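Local coordinates for possible sortase-like protein (Corynebacterium diphtheriae, PDB 5UUS), which is a sortase-like protein, probably a membrane-bound class E cysteine transpeptidase with hydrolase activity that acts on cell-surface proteins, at residues 76-86 / 169-177; 103-111 / 119-127. All coordinates share one frame; numbering follows the deposited sequence.

Contact 1 of 2, residues 76-86 / 169-177; sequences TQLPGERGNFA and STISALPET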
ATOM      1  N   THR A  76      -5.962   8.855  -6.123  1.00 40.01           N
ATOM      2  CA  THR A  76      -5.984   7.397  -6.070  1.00 36.58           C
ATOM      3  C   THR A  76      -6.921   6.896  -4.965  1.00 41.21           C
ATOM      4  O   THR A  76      -7.443   7.692  -4.196  1.00 38.98           O
ATOM      5  CB  THR A  76      -4.573   6.830  -5.852  1.00 38.50           C
ATOM      6  OG1 THR A  76      -4.147   7.072  -4.503  1.00 40.87           O
ATOM      7  CG2 THR A  76      -3.594   7.496  -6.839  1.00 38.30           C
ATOM      8  N   GLN A  77      -7.111   5.581  -4.878  1.00 36.97           N
ATOM      9  CA  GLN A  77      -8.076   5.031  -3.945  1.00 43.07           C
ATOM     10  C   GLN A  77      -7.522   5.103  -2.544  1.00 42.71           C
ATOM     11  O   GLN A  77      -6.355   5.426  -2.348  1.00 36.75           O
ATOM     12  CB  GLN A  77      -8.445   3.588  -4.321  1.00 39.31           C
ATOM     13  CG  GLN A  77      -9.418   3.501  -5.513  1.00 35.31           C
ATOM     14  CD  GLN A  77      -8.804   3.948  -6.862  1.00 40.09           C
ATOM     15  OE1 GLN A  77      -7.794   3.411  -7.330  1.00 38.55           O
ATOM     16  NE2 GLN A  77      -9.440   4.926  -7.495  1.00 40.95           N
ATOM     17  N   LEU A  78      -8.379   4.825  -1.573  1.00 39.30           N
ATOM     18  CA  LEU A  78      -8.053   4.940  -0.166  1.00 39.96           C
ATOM     19  C   LEU A  78      -7.955   3.519   0.406  1.00 39.88           C
ATOM     20  O   LEU A  78      -8.261   2.559  -0.290  1.00 41.78           O
ATOM     21  CB  LEU A  78      -9.121   5.801   0.544  1.00 37.58           C
ATOM     22  CG  LEU A  78      -9.085   7.287   0.156  1.00 42.76           C
ATOM     23  CD1 LEU A  78     -10.368   8.048   0.659  1.00 40.25           C
ATOM     24  CD2 LEU A  78      -7.829   7.929   0.721  1.00 49.54           C
ATOM     25  N   PRO A  79      -7.508   3.368   1.660  1.00 36.53           N
ATOM     26  CA  PRO A  79      -7.221   2.013   2.143  1.00 43.27           C
ATOM     27  C   PRO A  79      -8.420   1.076   2.136  1.00 45.42           C
ATOM     28  O   PRO A  79      -9.492   1.488   2.569  1.00 39.53           O
ATOM     29  CB  PRO A  79      -6.737   2.263   3.582  1.00 43.33           C
ATOM     30  CG  PRO A  79      -6.126   3.613   3.525  1.00 41.19           C
ATOM     31  CD  PRO A  79      -7.011   4.393   2.589  1.00 38.54           C
ATOM     32  N   GLY A  80      -8.241  -0.160   1.663  1.00 41.97           N
ATOM     33  CA  GLY A  80      -9.317  -1.137   1.677  1.00 43.27           C
ATOM     34  C   GLY A  80     -10.189  -1.117   0.435  1.00 41.39           C
ATOM     35  O   GLY A  80     -11.054  -1.962   0.249  1.00 46.58           O
ATOM     36  N   GLU A  81      -9.953  -0.146  -0.428  1.00 37.90           N
ATOM     37  CA  GLU A  81     -10.754   0.008  -1.630  1.00 38.20           C
ATOM     38  C   GLU A  81     -10.223  -0.788  -2.805  1.00 46.10           C
ATOM     39  O   GLU A  81      -9.003  -0.923  -2.990  1.00 40.32           O
ATOM     40  CB  GLU A  81     -10.819   1.481  -2.015  1.00 35.49           C
ATOM     41  CG  GLU A  81     -11.355   2.369  -0.891  1.00 40.82           C
ATOM     42  CD  GLU A  81     -11.653   3.790  -1.334  1.00 46.90           C
ATOM     43  OE1 GLU A  81     -11.052   4.261  -2.329  1.00 49.56           O
ATOM     44  OE2 GLU A  81     -12.508   4.446  -0.687  1.00 47.98           O
ATOM     45  N   ARG A  82     -11.144  -1.283  -3.624  1.00 42.58           N
ATOM     46  CA  ARG A  82     -10.775  -1.916  -4.882  1.00 41.64           C
ATOM     47  C   ARG A  82     -10.185  -0.851  -5.796  1.00 40.30           C
ATOM     48  O   ARG A  82     -10.706   0.267  -5.860  1.00 38.11           O
ATOM     49  CB  ARG A  82     -12.000  -2.587  -5.503  1.00 38.24           C
ATOM     50  CG  ARG A  82     -12.572  -3.699  -4.593  1.00 40.56           C
ATOM     51  CD  ARG A  82     -13.726  -4.431  -5.290  1.00 46.53           C
ATOM     52  NE  ARG A  82     -14.376  -5.407  -4.412  1.00 51.08           N
ATOM     53  CZ  ARG A  82     -14.093  -6.708  -4.377  1.00 65.18           C
ATOM     54  NH1 ARG A  82     -13.153  -7.232  -5.174  1.00 65.77           N
ATOM     55  NH2 ARG A  82     -14.751  -7.491  -3.530  1.00 68.41           N
ATOM     56  N   GLY A  83      -9.088  -1.179  -6.475  1.00 36.46           N
ATOM     57  CA  GLY A  83      -8.324  -0.172  -7.208  1.00 31.42           C
ATOM     58  C   GLY A  83      -6.935  -0.100  -6.611  1.00 35.60           C
ATOM     59  O   GLY A  83      -6.368  -1.124  -6.206  1.00 39.85           O
ATOM     60  N   ASN A  84      -6.380   1.108  -6.537  1.00 36.14           N
ATOM     61  CA  ASN A  84      -4.982   1.282  -6.151  1.00 34.09           C
ATOM     62  C   ASN A  84      -4.818   2.412  -5.131  1.00 37.39           C
ATOM     63  O   ASN A  84      -5.062   3.583  -5.432  1.00 35.78           O
ATOM     64  CB  ASN A  84      -4.151   1.536  -7.416  1.00 34.36           C
ATOM     65  CG  ASN A  84      -2.650   1.431  -7.189  1.00 39.38           C
ATOM     66  OD1 ASN A  84      -2.158   1.311  -6.054  1.00 37.46           O
ATOM     67  ND2 ASN A  84      -1.903   1.499  -8.287  1.00 37.24           N
ATOM     68  N   PHE A  85      -4.461   2.042  -3.906  1.00 34.59           N
ATOM     69  CA  PHE A  85      -4.181   3.016  -2.854  1.00 35.75           C
ATOM     70  C   PHE A  85      -2.662   3.319  -2.919  1.00 34.32           C
ATOM     71  O   PHE A  85      -1.861   2.487  -2.520  1.00 34.67           O
ATOM     72  CB  PHE A  85      -4.614   2.452  -1.496  1.00 34.02           C
ATOM     73  CG  PHE A  85      -3.989   3.143  -0.314  1.00 39.07           C
ATOM     74  CD1 PHE A  85      -4.206   4.497  -0.086  1.00 40.28           C
ATOM     75  CD2 PHE A  85      -3.192   2.430   0.587  1.00 33.46           C
ATOM     76  CE1 PHE A  85      -3.605   5.151   1.003  1.00 42.38           C
ATOM     77  CE2 PHE A  85      -2.597   3.078   1.685  1.00 35.53           C
ATOM     78  CZ  PHE A  85      -2.802   4.446   1.880  1.00 37.57           C
ATOM     79  N   ALA A  86      -2.286   4.490  -3.447  1.00 35.31           N
ATOM     80  CA  ALA A  86      -0.880   4.816  -3.728  1.00 38.75           C
ATOM     81  C   ALA A  86      -0.312   5.897  -2.807  1.00 39.84           C
ATOM     82  O   ALA A  86      -0.971   6.904  -2.529  1.00 35.72           O
ATOM     83  CB  ALA A  86      -0.719   5.255  -5.193  1.00 37.90           C
ATOM     84  N   SER A 169       1.135   5.544 -14.749  1.00 41.89           N
ATOM     85  CA  SER A 169       0.190   4.424 -14.665  1.00 38.21           C
ATOM     86  C   SER A 169       0.533   3.483 -13.516  1.00 36.83           C
ATOM     87  O   SER A 169      -0.251   2.602 -13.194  1.00 38.85           O
ATOM     88  CB  SER A 169       0.127   3.633 -15.985  1.00 41.41           C
ATOM     89  OG  SER A 169       1.369   3.030 -16.300  1.00 41.64           O
ATOM     90  N   THR A 170       1.700   3.646 -12.896  1.00 34.91           N
ATOM     91  CA  THR A 170       1.992   2.882 -11.682  1.00 35.34           C
ATOM     92  C   THR A 170       0.972   3.108 -10.566  1.00 33.19           C
ATOM     93  O   THR A 170       0.810   2.242  -9.708  1.00 34.61           O
ATOM     94  CB  THR A 170       3.386   3.194 -11.101  1.00 32.92           C
ATOM     95  OG1 THR A 170       3.531   4.600 -10.899  1.00 39.58           O
ATOM     96  CG2 THR A 170       4.505   2.678 -12.078  1.00 35.04           C
ATOM     97  N   ILE A 171       0.311   4.265 -10.566  1.00 40.32           N
ATOM     98  CA  ILE A 171      -0.689   4.565  -9.523  1.00 39.76           C
ATOM     99  C   ILE A 171      -2.142   4.467 -10.049  1.00 42.39           C
ATOM    100  O   ILE A 171      -3.086   4.798  -9.326  1.00 37.19           O
ATOM    101  CB  ILE A 171      -0.456   5.981  -8.892  1.00 32.09           C
ATOM    102  CG1 ILE A 171      -0.743   7.095  -9.893  1.00 43.73           C
ATOM    103  CG2 ILE A 171       0.996   6.147  -8.384  1.00 33.59           C
ATOM    104  CD1 ILE A 171      -0.641   8.499  -9.283  1.00 46.18           C
ATOM    105  N   SER A 172      -2.320   3.973 -11.278  1.00 40.93           N
ATOM    106  CA  SER A 172      -3.663   3.734 -11.838  1.00 42.99           C
ATOM    107  C   SER A 172      -4.407   2.634 -11.104  1.00 40.77           C
ATOM    108  O   SER A 172      -3.778   1.728 -10.547  1.00 34.49           O
ATOM    109  CB  SER A 172      -3.575   3.367 -13.318  1.00 45.71           C
ATOM    110  OG  SER A 172      -3.240   4.514 -14.073  1.00 48.08           O
ATOM    111  N   ALA A 173      -5.742   2.713 -11.118  1.00 42.10           N
ATOM    112  CA  ALA A 173      -6.600   1.790 -10.353  1.00 38.73           C
ATOM    113  C   ALA A 173      -6.198   0.335 -10.603  1.00 39.05           C
ATOM    114  O   ALA A 173      -6.083  -0.461  -9.689  1.00 41.55           O
ATOM    115  CB  ALA A 173      -8.055   2.014 -10.719  1.00 37.45           C
ATOM    116  N   LEU A 174      -5.954   0.015 -11.870  1.00 40.36           N
ATOM    117  CA  LEU A 174      -5.329  -1.240 -12.238  1.00 36.07           C
ATOM    118  C   LEU A 174      -3.903  -0.892 -12.676  1.00 39.52           C
ATOM    119  O   LEU A 174      -3.722  -0.279 -13.738  1.00 38.88           O
ATOM    120  CB  LEU A 174      -6.108  -1.932 -13.358  1.00 41.83           C
ATOM    121  CG  LEU A 174      -5.502  -3.236 -13.881  1.00 46.50           C
ATOM    122  CD1 LEU A 174      -5.486  -4.272 -12.763  1.00 46.99           C
ATOM    123  CD2 LEU A 174      -6.283  -3.752 -15.094  1.00 47.64           C
ATOM    124  N   PRO A 175      -2.896  -1.250 -11.852  1.00 40.42           N
ATOM    125  CA  PRO A 175      -1.545  -0.680 -12.068  1.00 41.44           C
ATOM    126  C   PRO A 175      -0.923  -1.031 -13.421  1.00 41.40           C
ATOM    127  O   PRO A 175      -1.175  -2.112 -13.964  1.00 38.88           O
ATOM    128  CB  PRO A 175      -0.702  -1.259 -10.921  1.00 43.61           C
ATOM    129  CG  PRO A 175      -1.559  -2.255 -10.207  1.00 45.89           C
ATOM    130  CD  PRO A 175      -2.999  -2.038 -10.613  1.00 40.82           C
ATOM    131  N   GLU A 176      -0.150  -0.085 -13.955  1.00 39.47           N
ATOM    132  CA  GLU A 176       0.527  -0.205 -15.256  1.00 43.02           C
ATOM    133  C   GLU A 176      -0.409  -0.564 -16.409  1.00 38.00           C
ATOM    134  O   GLU A 176      -0.053  -1.341 -17.303  1.00 39.59           O
ATOM    135  CB  GLU A 176       1.664  -1.223 -15.158  1.00 35.64           C
ATOM    136  CG  GLU A 176       2.773  -0.734 -14.211  1.00 41.60           C
ATOM    137  CD  GLU A 176       2.604  -1.265 -12.807  1.00 41.50           C
ATOM    138  OE1 GLU A 176       2.346  -2.489 -12.645  1.00 40.55           O
ATOM    139  OE2 GLU A 176       2.720  -0.460 -11.855  1.00 40.67           O
ATOM    140  N   THR A 177      -1.617  -0.011 -16.358  1.00 38.33           N
ATOM    141  CA  THR A 177      -2.590  -0.097 -17.448  1.00 39.30           C
ATOM    142  C   THR A 177      -3.208   1.261 -17.672  1.00 43.79           C
ATOM    143  O   THR A 177      -2.977   2.181 -16.901  1.00 44.33           O
ATOM    144  CB  THR A 177      -3.765  -1.071 -17.147  1.00 40.81           C
ATOM    145  OG1 THR A 177      -4.672  -0.460 -16.199  1.00 40.08           O
ATOM    146  CG2 THR A 177      -3.236  -2.386 -16.603  1.00 43.31           C
TER
HETATM  147  O   HOH W   1      -5.891   4.993  -8.555  1.00 40.15           O
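The side-chain amide nitrogen of Asn84 reaches two carbonyls of the 169-177 loop: ND2 gives a sound bond to Ser172 O at 2.9 Å and a weak one to Thr170 O at 3.2 Å. Ser172 O lies in the amide plane of Asn84, although the donor stands 39° out of the plane of that carbonyl. With CG anti to the backbone N (chi1 -167°) the amide extends toward the loop, and its OD1 bonds to Thr191, which fixes the rotation of the group. Gln77 bends back at chi2 and uses OE1 twice: it takes the backbone N of Asn84 on a lone pair at 2.8 Å, and a water that also donates to Ile171 O. The same oxygen rests against Ala173, CA at 3.6 Å. Apolar contact comes from Ile171, whose CG2 meets Ala86 CB at 3.7 Å while its CD1 lies 4.0 Å from Thr76 CG2, the Thr76 and Ile171 side chains crossing at about a right angle. The contact joins the start of strand 83-88 to the loop between strands 160-163 and 188-193; Gly83 and Phe85 hydrogen-bond along strand 188-193, and Thr170 packs on Phe161 of strand 160-163.

Contact 2 of 2, residues 103-111 / 119-127; sequences NLNVCDAIV and SVYRVMPVD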
ATOM      1  N   ASN A 103      14.091  -4.551   0.482  1.00 50.93           N
ATOM      2  CA  ASN A 103      14.269  -5.712   1.337  1.00 51.51           C
ATOM      3  C   ASN A 103      12.975  -6.443   1.624  1.00 49.17           C
ATOM      4  O   ASN A 103      13.003  -7.514   2.217  1.00 47.63           O
ATOM      5  CB  ASN A 103      14.936  -5.311   2.648  1.00 59.12           C
ATOM      6  CG  ASN A 103      16.363  -4.843   2.445  1.00 64.30           C
ATOM      7  OD1 ASN A 103      17.081  -5.347   1.576  1.00 68.83           O
ATOM      8  ND2 ASN A 103      16.777  -3.863   3.235  1.00 69.96           N
ATOM      9  N   LEU A 104      11.847  -5.881   1.192  1.00 43.28           N
ATOM     10  CA  LEU A 104      10.570  -6.611   1.294  1.00 46.03           C
ATOM     11  C   LEU A 104      10.543  -7.843   0.392  1.00 47.63           C
ATOM     12  O   LEU A 104      11.107  -7.839  -0.707  1.00 44.17           O
ATOM     13  CB  LEU A 104       9.400  -5.704   0.948  1.00 48.27           C
ATOM     14  CG  LEU A 104       9.095  -4.593   1.954  1.00 48.85           C
ATOM     15  CD1 LEU A 104       8.126  -3.593   1.354  1.00 44.68           C
ATOM     16  CD2 LEU A 104       8.509  -5.162   3.219  1.00 52.49           C
ATOM     17  N   ASN A 105       9.913  -8.909   0.869  1.00 45.73           N
ATOM     18  CA  ASN A 105       9.725 -10.103   0.046  1.00 48.17           C
ATOM     19  C   ASN A 105       8.260 -10.348  -0.192  1.00 46.15           C
ATOM     20  O   ASN A 105       7.423  -9.819   0.551  1.00 43.47           O
ATOM     21  CB  ASN A 105      10.340 -11.328   0.704  1.00 48.18           C
ATOM     22  CG  ASN A 105      11.799 -11.138   1.036  1.00 53.60           C
ATOM     23  OD1 ASN A 105      12.223 -11.372   2.173  1.00 55.99           O
ATOM     24  ND2 ASN A 105      12.574 -10.682   0.059  1.00 47.72           N
ATOM     25  N   VAL A 106       7.947 -11.160  -1.206  1.00 45.44           N
ATOM     26  CA  VAL A 106       6.556 -11.518  -1.481  1.00 45.71           C
ATOM     27  C   VAL A 106       5.891 -12.029  -0.203  1.00 47.49           C
ATOM     28  O   VAL A 106       6.518 -12.732   0.584  1.00 45.63           O
ATOM     29  CB  VAL A 106       6.434 -12.585  -2.596  1.00 46.46           C
ATOM     30  CG1 VAL A 106       7.252 -13.806  -2.256  1.00 48.05           C
ATOM     31  CG2 VAL A 106       4.961 -12.990  -2.810  1.00 48.00           C
ATOM     32  N   CYS A 107       4.647 -11.596   0.013  1.00 44.54           N
ATOM     33  CA  CYS A 107       3.792 -12.000   1.135  1.00 45.85           C
ATOM     34  C   CYS A 107       4.087 -11.258   2.445  1.00 48.02           C
ATOM     35  O   CYS A 107       3.331 -11.385   3.410  1.00 47.59           O
ATOM     36  CB  CYS A 107       3.865 -13.523   1.346  1.00 55.91           C
ATOM     37  SG  CYS A 107       2.891 -14.479   0.139  1.00 61.62           S
ATOM     38  N   ASP A 108       5.161 -10.472   2.488  1.00 43.02           N
ATOM     39  CA  ASP A 108       5.374  -9.552   3.608  1.00 40.14           C
ATOM     40  C   ASP A 108       4.136  -8.626   3.761  1.00 46.29           C
ATOM     41  O   ASP A 108       3.606  -8.127   2.757  1.00 46.25           O
ATOM     42  CB  ASP A 108       6.638  -8.702   3.391  1.00 39.35           C
ATOM     43  CG  ASP A 108       7.923  -9.452   3.694  1.00 47.89           C
ATOM     44  OD1 ASP A 108       7.866 -10.574   4.247  1.00 47.01           O
ATOM     45  OD2 ASP A 108       9.000  -8.886   3.406  1.00 45.23           O
ATOM     46  N   ALA A 109       3.698  -8.396   5.005  1.00 40.14           N
ATOM     47  CA  ALA A 109       2.496  -7.596   5.286  1.00 38.97           C
ATOM     48  C   ALA A 109       2.793  -6.106   5.355  1.00 44.39           C
ATOM     49  O   ALA A 109       3.824  -5.684   5.893  1.00 46.39           O
ATOM     50  CB  ALA A 109       1.843  -8.050   6.613  1.00 43.65           C
ATOM     51  N   ILE A 110       1.892  -5.317   4.788  1.00 40.19           N
ATOM     52  CA  ILE A 110       1.861  -3.892   5.034  1.00 40.06           C
ATOM     53  C   ILE A 110       0.492  -3.643   5.699  1.00 41.67           C
ATOM     54  O   ILE A 110      -0.538  -3.889   5.087  1.00 39.69           O
ATOM     55  CB  ILE A 110       1.986  -3.061   3.756  1.00 40.50           C
ATOM     56  CG1 ILE A 110       3.101  -3.615   2.815  1.00 44.74           C
ATOM     57  CG2 ILE A 110       2.106  -1.552   4.104  1.00 37.20           C
ATOM     58  CD1 ILE A 110       4.424  -3.572   3.408  1.00 53.05           C
ATOM     59  N   VAL A 111       0.491  -3.181   6.945  1.00 43.02           N
ATOM     60  CA  VAL A 111      -0.758  -2.958   7.660  1.00 40.94           C
ATOM     61  C   VAL A 111      -1.093  -1.476   7.670  1.00 45.30           C
ATOM     62  O   VAL A 111      -0.240  -0.647   7.985  1.00 43.89           O
ATOM     63  CB  VAL A 111      -0.690  -3.500   9.096  1.00 41.58           C
ATOM     64  CG1 VAL A 111      -2.042  -3.303   9.792  1.00 41.34           C
ATOM     65  CG2 VAL A 111      -0.308  -4.990   9.083  1.00 42.48           C
ATOM     66  N   SER A 119      -6.576  -2.527   7.397  1.00 39.20           N
ATOM     67  CA  SER A 119      -6.356  -3.204   6.122  1.00 36.96           C
ATOM     68  C   SER A 119      -5.013  -3.929   6.192  1.00 40.11           C
ATOM     69  O   SER A 119      -4.058  -3.417   6.777  1.00 38.01           O
ATOM     70  CB  SER A 119      -6.341  -2.214   4.944  1.00 41.01           C
ATOM     71  OG  SER A 119      -7.513  -1.441   4.899  1.00 44.49           O
ATOM     72  N   VAL A 120      -4.954  -5.119   5.609  1.00 37.15           N
ATOM     73  CA  VAL A 120      -3.688  -5.809   5.459  1.00 36.31           C
ATOM     74  C   VAL A 120      -3.458  -5.999   3.985  1.00 41.00           C
ATOM     75  O   VAL A 120      -4.287  -6.614   3.306  1.00 41.28           O
ATOM     76  CB  VAL A 120      -3.679  -7.175   6.158  1.00 35.20           C
ATOM     77  CG1 VAL A 120      -2.357  -7.914   5.879  1.00 37.53           C
ATOM     78  CG2 VAL A 120      -3.921  -6.987   7.656  1.00 38.10           C
ATOM     79  N   TYR A 121      -2.345  -5.459   3.504  1.00 42.99           N
ATOM     80  CA  TYR A 121      -1.855  -5.742   2.160  1.00 43.31           C
ATOM     81  C   TYR A 121      -0.633  -6.656   2.218  1.00 43.12           C
ATOM     82  O   TYR A 121       0.111  -6.644   3.193  1.00 40.51           O
ATOM     83  CB  TYR A 121      -1.487  -4.461   1.434  1.00 41.45           C
ATOM     84  CG  TYR A 121      -2.622  -3.507   1.176  1.00 39.53           C
ATOM     85  CD1 TYR A 121      -2.995  -2.564   2.134  1.00 37.90           C
ATOM     86  CD2 TYR A 121      -3.295  -3.509  -0.049  1.00 39.81           C
ATOM     87  CE1 TYR A 121      -4.036  -1.658   1.886  1.00 40.11           C
ATOM     88  CE2 TYR A 121      -4.330  -2.603  -0.304  1.00 37.31           C
ATOM     89  CZ  TYR A 121      -4.693  -1.684   0.672  1.00 38.34           C
ATOM     90  OH  TYR A 121      -5.700  -0.773   0.432  1.00 36.53           O
ATOM     91  N   ARG A 122      -0.420  -7.447   1.175  1.00 42.11           N
ATOM     92  CA  ARG A 122       0.751  -8.313   1.137  1.00 43.76           C
ATOM     93  C   ARG A 122       1.512  -8.127  -0.169  1.00 43.49           C
ATOM     94  O   ARG A 122       0.919  -8.072  -1.247  1.00 40.28           O
ATOM     95  CB  ARG A 122       0.323  -9.752   1.362  1.00 43.17           C
ATOM     96  CG  ARG A 122      -0.244  -9.922   2.766  1.00 43.62           C
ATOM     97  CD  ARG A 122       0.036 -11.280   3.326  1.00 47.02           C
ATOM     98  NE  ARG A 122      -0.468 -11.407   4.690  1.00 48.35           N
ATOM     99  CZ  ARG A 122       0.304 -11.558   5.757  1.00 49.85           C
ATOM    100  NH1 ARG A 122       1.632 -11.629   5.631  1.00 46.85           N
ATOM    101  NH2 ARG A 122      -0.247 -11.665   6.950  1.00 48.67           N
ATOM    102  N   VAL A 123       2.826  -7.962  -0.047  1.00 40.16           N
ATOM    103  CA  VAL A 123       3.679  -7.722  -1.199  1.00 36.10           C
ATOM    104  C   VAL A 123       3.484  -8.821  -2.245  1.00 38.00           C
ATOM    105  O   VAL A 123       3.498 -10.031  -1.933  1.00 37.69           O
ATOM    106  CB  VAL A 123       5.162  -7.622  -0.771  1.00 40.81           C
ATOM    107  CG1 VAL A 123       6.061  -7.488  -1.993  1.00 39.72           C
ATOM    108  CG2 VAL A 123       5.358  -6.427   0.181  1.00 39.07           C
ATOM    109  N   MET A 124       3.259  -8.403  -3.483  1.00 35.49           N
ATOM    110  CA  MET A 124       3.005  -9.358  -4.561  1.00 39.35           C
ATOM    111  C   MET A 124       4.288 -10.044  -5.037  1.00 40.29           C
ATOM    112  O   MET A 124       5.375  -9.561  -4.759  1.00 38.25           O
ATOM    113  CB  MET A 124       2.317  -8.634  -5.720  1.00 36.51           C
ATOM    114  CG  MET A 124       0.795  -8.316  -5.370  1.00 39.18           C
ATOM    115  SD  MET A 124       0.095  -7.260  -6.641  1.00 46.31           S
ATOM    116  CE  MET A 124       0.124  -8.336  -8.079  1.00 50.63           C
ATOM    117  N   PRO A 125       4.174 -11.157  -5.773  1.00 39.20           N
ATOM    118  CA  PRO A 125       5.415 -11.797  -6.268  1.00 43.60           C
ATOM    119  C   PRO A 125       6.344 -10.864  -7.070  1.00 43.57           C
ATOM    120  O   PRO A 125       5.896 -10.094  -7.927  1.00 41.72           O
ATOM    121  CB  PRO A 125       4.886 -12.933  -7.152  1.00 44.74           C
ATOM    122  CG  PRO A 125       3.543 -13.263  -6.551  1.00 40.51           C
ATOM    123  CD  PRO A 125       2.971 -11.938  -6.102  1.00 34.40           C
ATOM    124  N   VAL A 126       7.644 -10.953  -6.783  1.00 40.99           N
ATOM    125  CA  VAL A 126       8.659 -10.117  -7.401  1.00 39.72           C
ATOM    126  C   VAL A 126       9.462 -10.897  -8.476  1.00 43.47           C
ATOM    127  O   VAL A 126      10.050 -11.926  -8.180  1.00 44.69           O
ATOM    128  CB  VAL A 126       9.617  -9.569  -6.318  1.00 38.80           C
ATOM    129  CG1 VAL A 126      10.712  -8.716  -6.943  1.00 44.55           C
ATOM    130  CG2 VAL A 126       8.828  -8.777  -5.258  1.00 41.53           C
ATOM    131  N   ASP A 127       9.428 -10.411  -9.716  1.00 44.25           N
ATOM    132  CA  ASP A 127      10.248 -10.893 -10.830  1.00 52.67           C
ATOM    133  C   ASP A 127       9.881 -12.300 -11.333  1.00 61.21           C
ATOM    134  O   ASP A 127      10.186 -12.650 -12.472  1.00 69.77           O
ATOM    135  CB  ASP A 127      11.752 -10.869 -10.469  1.00 49.67           C
ATOM    136  CG  ASP A 127      12.297  -9.465 -10.269  1.00 53.01           C
ATOM    137  OD1 ASP A 127      11.655  -8.494 -10.719  1.00 53.82           O
ATOM    138  OD2 ASP A 127      13.383  -9.339  -9.667  1.00 52.45           O
TER
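Ile110 and Tyr121 form the antiparallel hydrogen-bonded pair of this contact, with Ile110 N to Tyr121 O at 2.7 Å and Tyr121 N to Ile110 O at 2.9 Å. Before strand 109-114 begins, the backbone bonding already runs: Val123 N reaches Asp108 O, and Val123 O takes the N of Cys107 at 2.7 Å. Residues 105-108 make a type II turn here, closed by Asp108 N to Asn105 O and also by Asn105 N to the carboxylate OD2 of Asp108, which is met from above its plane.

One side-chain polar bond crosses. Arg122 NH1 gives a 2.8 Å bond to Cys107 O, almost collinear with the C=O bond and with the oxygen in the guanidinium plane. Ala109 CB lies 3.7 Å above one face of the same group, and NH2 forms a salt bridge with Glu228, so a hydrogen bond and a salt bridge grip two nitrogens while a methyl lies over one face. Cys107 itself is tied through SG to Cys140 by a disulfide.

Val123 sits beside the turn, its CB in van der Waals contact with Asn105 O at 3.4 Å. Among the apolar contacts, its CG2, placed beside the backbone N (CG1 is anti to it, chi1 175°), meets Leu104 CD1 at 4.1 Å. Val106 CG2 packs on the ring of Pro125, while Ala109 and Val111 touch Val120 on the sheet face that also carries Arg122. Ile110 and Tyr121 point to the other face, against Met190 of strand 188-193.

The arrangement is a beta hairpin of strands 109-114 and 117-123, preceded by a type II turn that bonds to the end of the second strand, within the mixed beta-barrel characteristic of the sortase fold.

In the fold
Both contacts are largely buried and reach the same sheet, their centres about 16 Å apart. Contact 2 joins neighbouring strands of a hairpin, so backbone hydrogen bonds dominate, with an arginine-carbonyl bond at one end, beside a disulfide to Cys140. Contact 1 joins segments far apart in sequence and fastens a loop to the start of strand 83-88; its direct hydrogen bonds are given by an asparagine side chain, supplemented by a shared water, and it buries about half as much surface. The two meet where Tyr121 OH lies 2.9 Å from Gly80 N, a probable hydrogen bond from the 78-81 turn. Strand 188-193 contributes to both surroundings, through Thr191 for contact 1 and Met190 for each. Both lie away from the predicted catalytic residues.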